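Local coordinates for protein branched-chain amino acid aminotransferase (Thermoproteus uzoniensis, PDB 5CE8) that is a pyridoxal-5'-phosphate-dependent aminotransferase that probably moves amino groups from leucine, isoleucine and valine to 2-oxoglutarate, at residues K135-E140 against E263-I268; A145-R150 against A174-A179; Y182-M187 against S198-F203. One frame throughout, in Å; residues are numbered along the deposited sequence.

Contact 1: residues K135-E140 against E263-I268; sequences KYLKVE and EITPII
The loop that carries the chain from the seven-stranded antiparallel sheet into the mixed sheet, residues 135-140, lies here against residues 263-268, which lead into strand 265-270. Contact is by van der Waals packing alone, since no hydrogen bond joins the two segments. Thr265 is the centre of it: with CG2 anti to the backbone N, its methyl is turned to the loop and sits 3.7 Å from Leu137 CB. The same CG2 also lies 3.6 Å from the backbone O of Lys138. The Leu137 and Thr265 side chains cross at about a right angle, Leu137 CD1 coming to 3.9 Å from Thr265 CG2. Thr265 OG1 is hydrogen-bonded to Ala262 O, and toward the loop it meets only carbon of Leu137. Further along, the loop's backbone does the touching: Val139 O stands 3.4 Å from Pro266 CD, while the CB atoms of Val139 and Glu140 point away from the strand. The last, looser touch is Glu140 O to Ile268 CG2, at 4.3 Å. Past the loop, Val142 hydrogen-bonds through its backbone with Pro266 and Ile268, pairing strands 142-146 and 265-270 in parallel. The position is that of the interdomain connection of the class-IV aminotransferase fold.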
loop_
_atom_site.group_PDB
_atom_site.type_symbol
_atom_site.label_atom_id
_atom_site.label_comp_id
_atom_site.label_asym_id
_atom_site.label_seq_id
_atom_site.Cartn_x
_atom_site.Cartn_y
_atom_site.Cartn_z
ATOM N N LYS A 135 6.551 -20.205 33.433
ATOM C CA LYS A 135 6.996 -19.833 32.048
ATOM C C LYS A 135 5.830 -19.701 30.993
ATOM O O LYS A 135 4.815 -20.422 31.111
ATOM C CB LYS A 135 8.138 -20.797 31.621
ATOM C CG LYS A 135 9.432 -20.613 32.450
ATOM N N TYR A 136 5.968 -18.765 30.019
ATOM C CA TYR A 136 4.997 -18.539 28.866
ATOM C C TYR A 136 5.339 -19.318 27.571
ATOM O O TYR A 136 4.445 -19.702 26.793
ATOM C CB TYR A 136 4.902 -17.033 28.481
ATOM C CG TYR A 136 3.755 -16.646 27.528
ATOM C CD1 TYR A 136 2.449 -17.062 27.789
ATOM C CD2 TYR A 136 3.965 -15.818 26.407
ATOM C CE1 TYR A 136 1.372 -16.693 26.986
ATOM C CE2 TYR A 136 2.883 -15.461 25.547
ATOM C CZ TYR A 136 1.589 -15.885 25.860
ATOM O OH TYR A 136 0.488 -15.557 25.094
ATOM N N LEU A 137 6.636 -19.487 27.322
ATOM C CA LEU A 137 7.119 -20.260 26.198
ATOM C C LEU A 137 8.189 -21.202 26.670
ATOM O O LEU A 137 8.945 -20.852 27.579
ATOM C CB LEU A 137 7.696 -19.319 25.146
ATOM C CG LEU A 137 6.789 -18.265 24.518
ATOM C CD1 LEU A 137 7.533 -17.340 23.533
ATOM C CD2 LEU A 137 5.559 -18.918 23.867
ATOM N N LYS A 138 8.305 -22.345 25.976
ATOM C CA LYS A 138 9.372 -23.351 26.216
ATOM C C LYS A 138 10.766 -22.696 26.408
ATOM O O LYS A 138 11.179 -21.891 25.590
ATOM C CB LYS A 138 9.478 -24.396 25.081
ATOM C CG LYS A 138 8.245 -24.962 24.348
ATOM C CD LYS A 138 8.716 -26.055 23.329
ATOM C CE LYS A 138 7.655 -26.559 22.315
ATOM N NZ LYS A 138 7.893 -26.568 20.813
ATOM N N VAL A 139 11.487 -23.024 27.485
ATOM C CA VAL A 139 12.794 -22.341 27.770
ATOM C C VAL A 139 13.848 -22.709 26.721
ATOM O O VAL A 139 14.682 -21.854 26.233
ATOM C CB VAL A 139 13.322 -22.609 29.219
ATOM C CG1 VAL A 139 13.448 -24.122 29.541
ATOM C CG2 VAL A 139 14.665 -21.895 29.429
ATOM N N GLU A 140 13.804 -23.974 26.342
ATOM C CA GLU A 140 14.743 -24.507 25.340
ATOM C C GLU A 140 14.525 -24.029 23.918
ATOM O O GLU A 140 15.339 -24.353 23.083
ATOM C CB GLU A 140 14.826 -26.053 25.363
ATOM C CG GLU A 140 13.625 -26.799 24.824
ATOM C CD GLU A 140 12.404 -26.636 25.692
ATOM O OE1 GLU A 140 12.558 -26.174 26.857
ATOM O OE2 GLU A 140 11.304 -26.982 25.209
ATOM N N GLU A 263 10.165 -13.604 28.757
ATOM C CA GLU A 263 11.595 -13.449 29.154
ATOM C C GLU A 263 12.423 -13.435 27.847
ATOM O O GLU A 263 12.177 -12.556 26.990
ATOM C CB GLU A 263 11.950 -14.517 30.189
ATOM C CG GLU A 263 10.946 -14.490 31.382
ATOM C CD GLU A 263 11.248 -15.459 32.525
ATOM O OE1 GLU A 263 11.121 -15.110 33.733
ATOM O OE2 GLU A 263 11.566 -16.602 32.212
ATOM N N ILE A 264 13.395 -14.311 27.713
ATOM C CA ILE A 264 14.270 -14.409 26.508
ATOM C C ILE A 264 14.070 -15.814 26.035
ATOM O O ILE A 264 14.546 -16.736 26.685
ATOM C CB ILE A 264 15.789 -14.194 26.846
ATOM C CG1 ILE A 264 15.998 -13.000 27.829
ATOM C CG2 ILE A 264 16.631 -13.996 25.569
ATOM C CD1 ILE A 264 15.534 -11.649 27.323
ATOM N N THR A 265 13.328 -15.996 24.940
ATOM C CA THR A 265 13.019 -17.343 24.459
ATOM C C THR A 265 13.696 -17.435 23.108
ATOM O O THR A 265 13.358 -16.639 22.221
ATOM C CB THR A 265 11.501 -17.535 24.402
ATOM O OG1 THR A 265 10.960 -17.473 25.719
ATOM C CG2 THR A 265 11.111 -18.840 23.708
ATOM N N PRO A 266 14.670 -18.376 22.938
ATOM C CA PRO A 266 15.222 -18.789 21.626
ATOM C C PRO A 266 14.106 -19.197 20.634
ATOM O O PRO A 266 13.170 -19.899 21.029
ATOM C CB PRO A 266 16.024 -20.085 21.973
ATOM C CG PRO A 266 16.304 -20.014 23.380
ATOM C CD PRO A 266 15.097 -19.329 23.987
ATOM N N ILE A 267 14.234 -18.827 19.368
ATOM C CA ILE A 267 13.382 -19.319 18.309
ATOM C C ILE A 267 14.204 -20.398 17.519
ATOM O O ILE A 267 15.168 -20.055 16.921
ATOM C CB ILE A 267 12.915 -18.152 17.420
ATOM C CG1 ILE A 267 12.004 -17.267 18.216
ATOM C CG2 ILE A 267 12.046 -18.678 16.300
ATOM C CD1 ILE A 267 11.921 -15.864 17.697
ATOM N N ILE A 268 13.853 -21.678 17.614
ATOM C CA ILE A 268 14.660 -22.710 16.969
ATOM C C ILE A 268 14.082 -23.204 15.638
ATOM O O ILE A 268 14.685 -23.995 14.959
ATOM C CB ILE A 268 14.997 -23.899 17.906
ATOM C CG1 ILE A 268 13.738 -24.521 18.489
ATOM C CG2 ILE A 268 16.026 -23.398 18.937
ATOM C CD1 ILE A 268 13.909 -25.890 19.177
#

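Contact 2: residues A145-R150 against A174-A179; sequences AVVSWR and AVEARA
The carboxylate of Glu176, on helix 167-179, grips the backbone and side chain of Ser148. Ser148 OG donates to Glu176 OE2 over a short 2.5 Å, arriving from above the carboxylate plane. Ser148 N gives a second bond at 3.0 Å with an N-H...O angle of 151°, which Glu176 OE1 accepts on its syn lone pair, the side of the other oxygen; its bond to OE2 is only weak. A water extends the network: it accepts from Trp149 NE1 at 2.9 Å and donates to Glu176 OE2 at 3.0 Å. Glu176 has CG anti to the backbone N (chi1 -178°) and its chain extended beyond, which carries its tip from the helix to the serine. Arg246 of a neighbouring subunit also bonds Ser148 OG and forms a cation-pi contact with Trp149, so positive charge close by would favour an ionised Glu176. Outward from the polar centre, Trp149 CD1 lies 3.1 Å from Glu176 OE2, the ring and carboxylate planes standing 55° apart. Val147 runs past Glu176 in the opposite direction, its CB 3.5 Å from OE1, and its CG1 meets Ala177 CB at 4.3 Å. Together these contacts join the helix to the chain leading from the first strand in the beta-alpha-beta unit 142-146, 167-179 and 184-188.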
loop_
_atom_site.group_PDB
_atom_site.type_symbol
_atom_site.label_atom_id
_atom_site.label_comp_id
_atom_site.label_asym_id
_atom_site.label_seq_id
_atom_site.Cartn_x
_atom_site.Cartn_y
_atom_site.Cartn_z
ATOM N N ALA A 145 5.822 -19.621 13.271
ATOM C CA ALA A 145 5.257 -19.527 11.968
ATOM C C ALA A 145 4.993 -18.074 11.642
ATOM O O ALA A 145 4.455 -17.311 12.448
ATOM C CB ALA A 145 3.999 -20.344 11.839
ATOM N N VAL A 146 5.392 -17.637 10.457
ATOM C CA VAL A 146 4.914 -16.271 10.026
ATOM C C VAL A 146 3.462 -16.463 9.674
ATOM O O VAL A 146 3.116 -17.367 8.849
ATOM C CB VAL A 146 5.628 -15.638 8.721
ATOM C CG1 VAL A 146 5.053 -14.255 8.498
ATOM C CG2 VAL A 146 7.203 -15.596 8.878
ATOM N N VAL A 147 2.595 -15.666 10.299
ATOM C CA VAL A 147 1.172 -15.756 10.063
ATOM C C VAL A 147 0.564 -14.949 8.931
ATOM O O VAL A 147 1.215 -14.059 8.324
ATOM C CB VAL A 147 0.369 -15.533 11.349
ATOM C CG1 VAL A 147 0.726 -16.541 12.321
ATOM C CG2 VAL A 147 0.586 -14.144 11.975
ATOM N N SER A 148 -0.686 -15.315 8.581
ATOM C CA SER A 148 -1.391 -14.668 7.451
ATOM C C SER A 148 -1.862 -13.253 7.833
ATOM O O SER A 148 -2.081 -12.487 6.946
ATOM C CB SER A 148 -2.657 -15.431 7.003
ATOM O OG SER A 148 -3.592 -15.557 8.134
ATOM N N TRP A 149 -2.132 -13.018 9.131
ATOM C CA TRP A 149 -2.493 -11.770 9.717
ATOM C C TRP A 149 -1.366 -10.781 9.831
ATOM O O TRP A 149 -0.365 -11.060 10.377
ATOM C CB TRP A 149 -3.056 -12.020 11.157
ATOM C CG TRP A 149 -4.325 -12.827 11.105
ATOM C CD1 TRP A 149 -4.415 -14.146 11.318
ATOM C CD2 TRP A 149 -5.633 -12.367 10.818
ATOM N NE1 TRP A 149 -5.679 -14.537 11.161
ATOM C CE2 TRP A 149 -6.434 -13.463 10.766
ATOM C CE3 TRP A 149 -6.162 -11.162 10.437
ATOM C CZ2 TRP A 149 -7.834 -13.385 10.445
ATOM C CZ3 TRP A 149 -7.505 -11.061 10.121
ATOM C CH2 TRP A 149 -8.325 -12.187 10.121
ATOM N N ARG A 150 -1.535 -9.595 9.300
ATOM C CA ARG A 150 -0.559 -8.565 9.492
ATOM C C ARG A 150 -0.823 -7.805 10.783
ATOM O O ARG A 150 -1.970 -7.699 11.184
ATOM C CB ARG A 150 -0.599 -7.583 8.326
ATOM C CG ARG A 150 -0.382 -8.223 6.974
ATOM C CD ARG A 150 1.046 -8.817 6.870
ATOM N NE ARG A 150 1.459 -9.242 5.519
ATOM C CZ ARG A 150 1.620 -10.519 5.086
ATOM N NH1 ARG A 150 1.362 -11.595 5.841
ATOM N NH2 ARG A 150 2.073 -10.737 3.828
ATOM N N ALA A 174 -1.965 -15.426 17.270
ATOM C CA ALA A 174 -1.578 -16.424 18.248
ATOM C C ALA A 174 -2.307 -17.732 17.989
ATOM O O ALA A 174 -1.674 -18.835 17.952
ATOM C CB ALA A 174 -1.895 -15.909 19.627
ATOM N N VAL A 175 -3.599 -17.633 17.680
ATOM C CA VAL A 175 -4.426 -18.798 17.427
ATOM C C VAL A 175 -4.062 -19.444 16.120
ATOM O O VAL A 175 -3.994 -20.668 16.050
ATOM C CB VAL A 175 -5.923 -18.448 17.481
ATOM C CG1 VAL A 175 -6.852 -19.560 16.855
ATOM C CG2 VAL A 175 -6.280 -18.098 18.926
ATOM N N GLU A 176 -3.822 -18.647 15.090
ATOM C CA GLU A 176 -3.397 -19.211 13.842
ATOM C C GLU A 176 -2.159 -20.065 14.016
ATOM O O GLU A 176 -2.103 -21.179 13.557
ATOM C CB GLU A 176 -3.106 -18.135 12.778
ATOM C CG GLU A 176 -2.696 -18.786 11.423
ATOM C CD GLU A 176 -2.373 -17.795 10.358
ATOM O OE1 GLU A 176 -1.361 -18.003 9.613
ATOM O OE2 GLU A 176 -3.121 -16.784 10.277
ATOM N N ALA A 177 -1.150 -19.580 14.719
ATOM C CA ALA A 177 0.037 -20.374 14.875
ATOM C C ALA A 177 -0.152 -21.651 15.724
ATOM O O ALA A 177 0.289 -22.768 15.397
ATOM C CB ALA A 177 1.164 -19.471 15.423
ATOM N N ARG A 178 -0.878 -21.485 16.807
ATOM C CA ARG A 178 -1.122 -22.582 17.731
ATOM C C ARG A 178 -2.065 -23.608 17.218
ATOM O O ARG A 178 -1.808 -24.775 17.480
ATOM C CB ARG A 178 -1.611 -22.011 19.042
ATOM C CG ARG A 178 -0.539 -21.185 19.730
ATOM C CD ARG A 178 -1.095 -20.449 20.949
ATOM N NE ARG A 178 -0.096 -19.853 21.805
ATOM C CZ ARG A 178 0.610 -18.780 21.489
ATOM N NH1 ARG A 178 0.474 -18.216 20.257
ATOM N NH2 ARG A 178 1.489 -18.283 22.373
ATOM N N ALA A 179 -3.083 -23.218 16.446
ATOM C CA ALA A 179 -4.005 -24.182 15.755
ATOM C C ALA A 179 -3.237 -25.245 14.926
ATOM O O ALA A 179 -3.583 -26.413 14.956
ATOM C CB ALA A 179 -5.039 -23.475 14.887
HETATM O O HOH W 1 -6.056 -17.265 10.292
#

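Contact 3: residues Y182-M187 against S198-F203; sequences YDEAIM and SGENIF. With PLP (pyridoxal-5'-phosphate), chain D.
Two carboxylates meet tip to tip at the tight end of this buried contact. Glu184 OE1 lies 2.8 Å from Glu200 OE1, their planes 51° apart; two ionised carboxylates would repel at this spacing, so one may carry a proton, and the salt bridge from Arg178 to Glu184 OE2 would favour ionisation of Glu184. Donors grip the other oxygens. Glu184 OE2 takes Ala185 N at 2.8 Å on its anti lone pair, almost straight (173°), and Ser198 OG at 2.7 Å from above the carboxylate plane. Glu200 OE2 receives Gly199 N at 3.0 Å, again from above the plane. Both side chains bend at chi2, which brings their ends together. Ile186 and Ile202 add ordinary apolar packing, crossing obliquely with CG1 of the former 3.8 Å from CD1 of the latter. The other side is looser: Met187, bent at chi3, only brings CE to 4.0 Å from Ser198 CA, Ala185 O and Ser198 N, 3.7 Å apart, form no hydrogen bond, and Gly199 is partly exposed. Beyond the cluster the 198-203 backbone borders the cofactor: Glu200 C is 3.6 Å from C6 of the pyridoxal phosphate, and Asn201, anchored through ND2 to Leu220 O, also lines the pocket. The segment 198-203 belongs to the sequence signature of class-IV aminotransferases, whose backbone here forms one wall of the cofactor site.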
loop_
_atom_site.group_PDB
_atom_site.type_symbol
_atom_site.label_atom_id
_atom_site.label_comp_id
_atom_site.label_asym_id
_atom_site.label_seq_id
_atom_site.Cartn_x
_atom_site.Cartn_y
_atom_site.Cartn_z
ATOM N N TYR A 182 2.461 -25.055 16.165
ATOM C CA TYR A 182 3.595 -24.136 16.485
ATOM C C TYR A 182 3.379 -23.492 17.826
ATOM O O TYR A 182 2.196 -23.361 18.311
ATOM C CB TYR A 182 3.697 -22.964 15.472
ATOM C CG TYR A 182 3.870 -23.446 14.060
ATOM C CD1 TYR A 182 5.125 -23.845 13.582
ATOM C CD2 TYR A 182 2.768 -23.571 13.202
ATOM C CE1 TYR A 182 5.282 -24.352 12.301
ATOM C CE2 TYR A 182 2.931 -24.065 11.917
ATOM C CZ TYR A 182 4.179 -24.476 11.491
ATOM O OH TYR A 182 4.334 -24.930 10.215
ATOM N N ASP A 183 4.455 -22.994 18.414
ATOM C CA ASP A 183 4.324 -22.422 19.745
ATOM C C ASP A 183 3.943 -20.935 19.671
ATOM O O ASP A 183 3.263 -20.449 20.536
ATOM C CB ASP A 183 5.601 -22.594 20.539
ATOM C CG ASP A 183 6.122 -23.994 20.504
ATOM O OD1 ASP A 183 5.412 -24.850 21.052
ATOM O OD2 ASP A 183 7.204 -24.269 19.904
ATOM N N GLU A 184 4.349 -20.226 18.609
ATOM C CA GLU A 184 4.101 -18.784 18.572
ATOM C C GLU A 184 4.092 -18.280 17.116
ATOM O O GLU A 184 4.636 -18.936 16.156
ATOM C CB GLU A 184 5.175 -17.968 19.384
ATOM C CG GLU A 184 4.932 -16.436 19.588
ATOM C CD GLU A 184 3.528 -16.166 20.167
ATOM O OE1 GLU A 184 3.451 -16.166 21.404
ATOM O OE2 GLU A 184 2.479 -16.149 19.401
ATOM N N ALA A 185 3.477 -17.097 17.004
ATOM C CA ALA A 185 3.339 -16.351 15.754
ATOM C C ALA A 185 4.393 -15.370 15.536
ATOM O O ALA A 185 4.835 -14.786 16.465
ATOM C CB ALA A 185 2.036 -15.621 15.700
ATOM N N ILE A 186 4.732 -15.128 14.269
ATOM C CA ILE A 186 5.475 -13.900 13.890
ATOM C C ILE A 186 4.571 -13.151 12.973
ATOM O O ILE A 186 4.073 -13.712 12.054
ATOM C CB ILE A 186 6.870 -14.188 13.194
ATOM C CG1 ILE A 186 7.949 -14.483 14.262
ATOM C CG2 ILE A 186 7.442 -12.950 12.495
ATOM C CD1 ILE A 186 8.912 -15.474 13.820
ATOM N N MET A 187 4.518 -11.812 13.109
ATOM C CA MET A 187 3.664 -11.017 12.320
ATOM C C MET A 187 4.494 -10.004 11.546
ATOM O O MET A 187 5.394 -9.324 12.140
ATOM C CB MET A 187 2.686 -10.198 13.224
ATOM C CG MET A 187 1.450 -10.994 13.658
ATOM S SD MET A 187 0.153 -9.941 14.413
ATOM C CE MET A 187 0.972 -9.939 15.890
ATOM N N SER A 198 2.997 -12.518 18.686
ATOM C CA SER A 198 1.687 -12.080 19.191
ATOM C C SER A 198 1.759 -11.183 20.421
ATOM O O SER A 198 1.015 -10.200 20.558
ATOM C CB SER A 198 0.734 -13.279 19.396
ATOM O OG SER A 198 1.085 -14.145 20.474
ATOM N N GLY A 199 2.675 -11.500 21.304
ATOM C CA GLY A 199 2.905 -10.735 22.483
ATOM C C GLY A 199 4.377 -10.545 22.839
ATOM O O GLY A 199 4.691 -10.582 24.014
ATOM N N GLU A 200 5.282 -10.421 21.849
ATOM C CA GLU A 200 6.742 -10.419 22.145
ATOM C C GLU A 200 7.439 -9.594 21.148
ATOM O O GLU A 200 7.051 -9.681 19.978
ATOM C CB GLU A 200 7.322 -11.829 22.000
ATOM C CG GLU A 200 6.766 -12.960 22.934
ATOM C CD GLU A 200 5.510 -13.639 22.363
ATOM O OE1 GLU A 200 4.926 -14.452 23.067
ATOM O OE2 GLU A 200 5.016 -13.353 21.260
ATOM N N ASN A 201 8.552 -8.959 21.521
ATOM C CA ASN A 201 9.420 -8.293 20.511
ATOM C C ASN A 201 10.342 -9.379 20.020
ATOM O O ASN A 201 10.446 -10.474 20.627
ATOM C CB ASN A 201 10.215 -7.131 21.024
ATOM C CG ASN A 201 9.323 -5.932 21.432
ATOM O OD1 ASN A 201 9.302 -5.584 22.554
ATOM N ND2 ASN A 201 8.573 -5.372 20.515
ATOM N N ILE A 202 10.930 -9.119 18.877
ATOM C CA ILE A 202 11.765 -10.118 18.150
ATOM C C ILE A 202 13.162 -9.538 17.929
ATOM O O ILE A 202 13.317 -8.335 17.620
ATOM C CB ILE A 202 11.235 -10.411 16.728
ATOM C CG1 ILE A 202 9.775 -10.758 16.791
ATOM C CG2 ILE A 202 11.965 -11.591 16.042
ATOM C CD1 ILE A 202 9.137 -11.073 15.441
ATOM N N PHE A 203 14.183 -10.411 18.077
ATOM C CA PHE A 203 15.572 -10.097 17.793
ATOM C C PHE A 203 16.190 -11.165 16.877
ATOM O O PHE A 203 15.986 -12.370 17.056
ATOM C CB PHE A 203 16.404 -10.035 19.114
ATOM C CG PHE A 203 16.260 -8.781 19.890
ATOM C CD1 PHE A 203 15.227 -8.643 20.794
ATOM C CD2 PHE A 203 17.267 -7.830 19.904
ATOM C CE1 PHE A 203 15.069 -7.527 21.567
ATOM C CE2 PHE A 203 17.108 -6.686 20.721
ATOM C CZ PHE A 203 16.010 -6.532 21.532
HETATM N N1 PLP D . 4.858 -6.787 21.910
HETATM C C2 PLP D . 3.580 -6.468 22.089
HETATM C C2A PLP D . 2.628 -6.427 20.932
HETATM C C3 PLP D . 3.045 -6.249 23.426
HETATM O O3 PLP D . 1.684 -6.012 23.601
HETATM C C4 PLP D . 3.984 -6.333 24.578
HETATM C C4A PLP D . 3.550 -6.103 26.012
HETATM C C5 PLP D . 5.396 -6.662 24.235
HETATM C C6 PLP D . 5.731 -6.874 22.868
HETATM C C5A PLP D . 6.496 -6.865 25.238
HETATM O O4P PLP D . 6.652 -5.774 26.073
HETATM P P PLP D . 7.341 -5.984 27.476
HETATM O O1P PLP D . 6.543 -7.046 28.307
HETATM O O2P PLP D . 8.762 -6.244 27.213
HETATM O O3P PLP D . 7.177 -4.718 28.270
#

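From the N terminus, residues 135-140 come first and meet their partner last: contact 1 closes a loop of more than 120 residues, within which contacts 2 and 3 are nested in series. Contact 2 closes between 145-150 and 174-179, then contact 3 between 182-187 and 198-203, and neither crosses the other. Strand 142-146 lies between strands 184-188 and 265-270, parallel to both, so all three contacts reach one mixed sheet. Direct bonds also tie them: a salt bridge from Lys138 NZ of contact 1 to Asp183 OD2 of contact 3, 2.6 Å apart, and a probable hydrogen bond between Ala145 O of contact 2 and Ile186 N of contact 3. Tyr136 packs on Glu200, linking the interdomain loop to the cofactor wall.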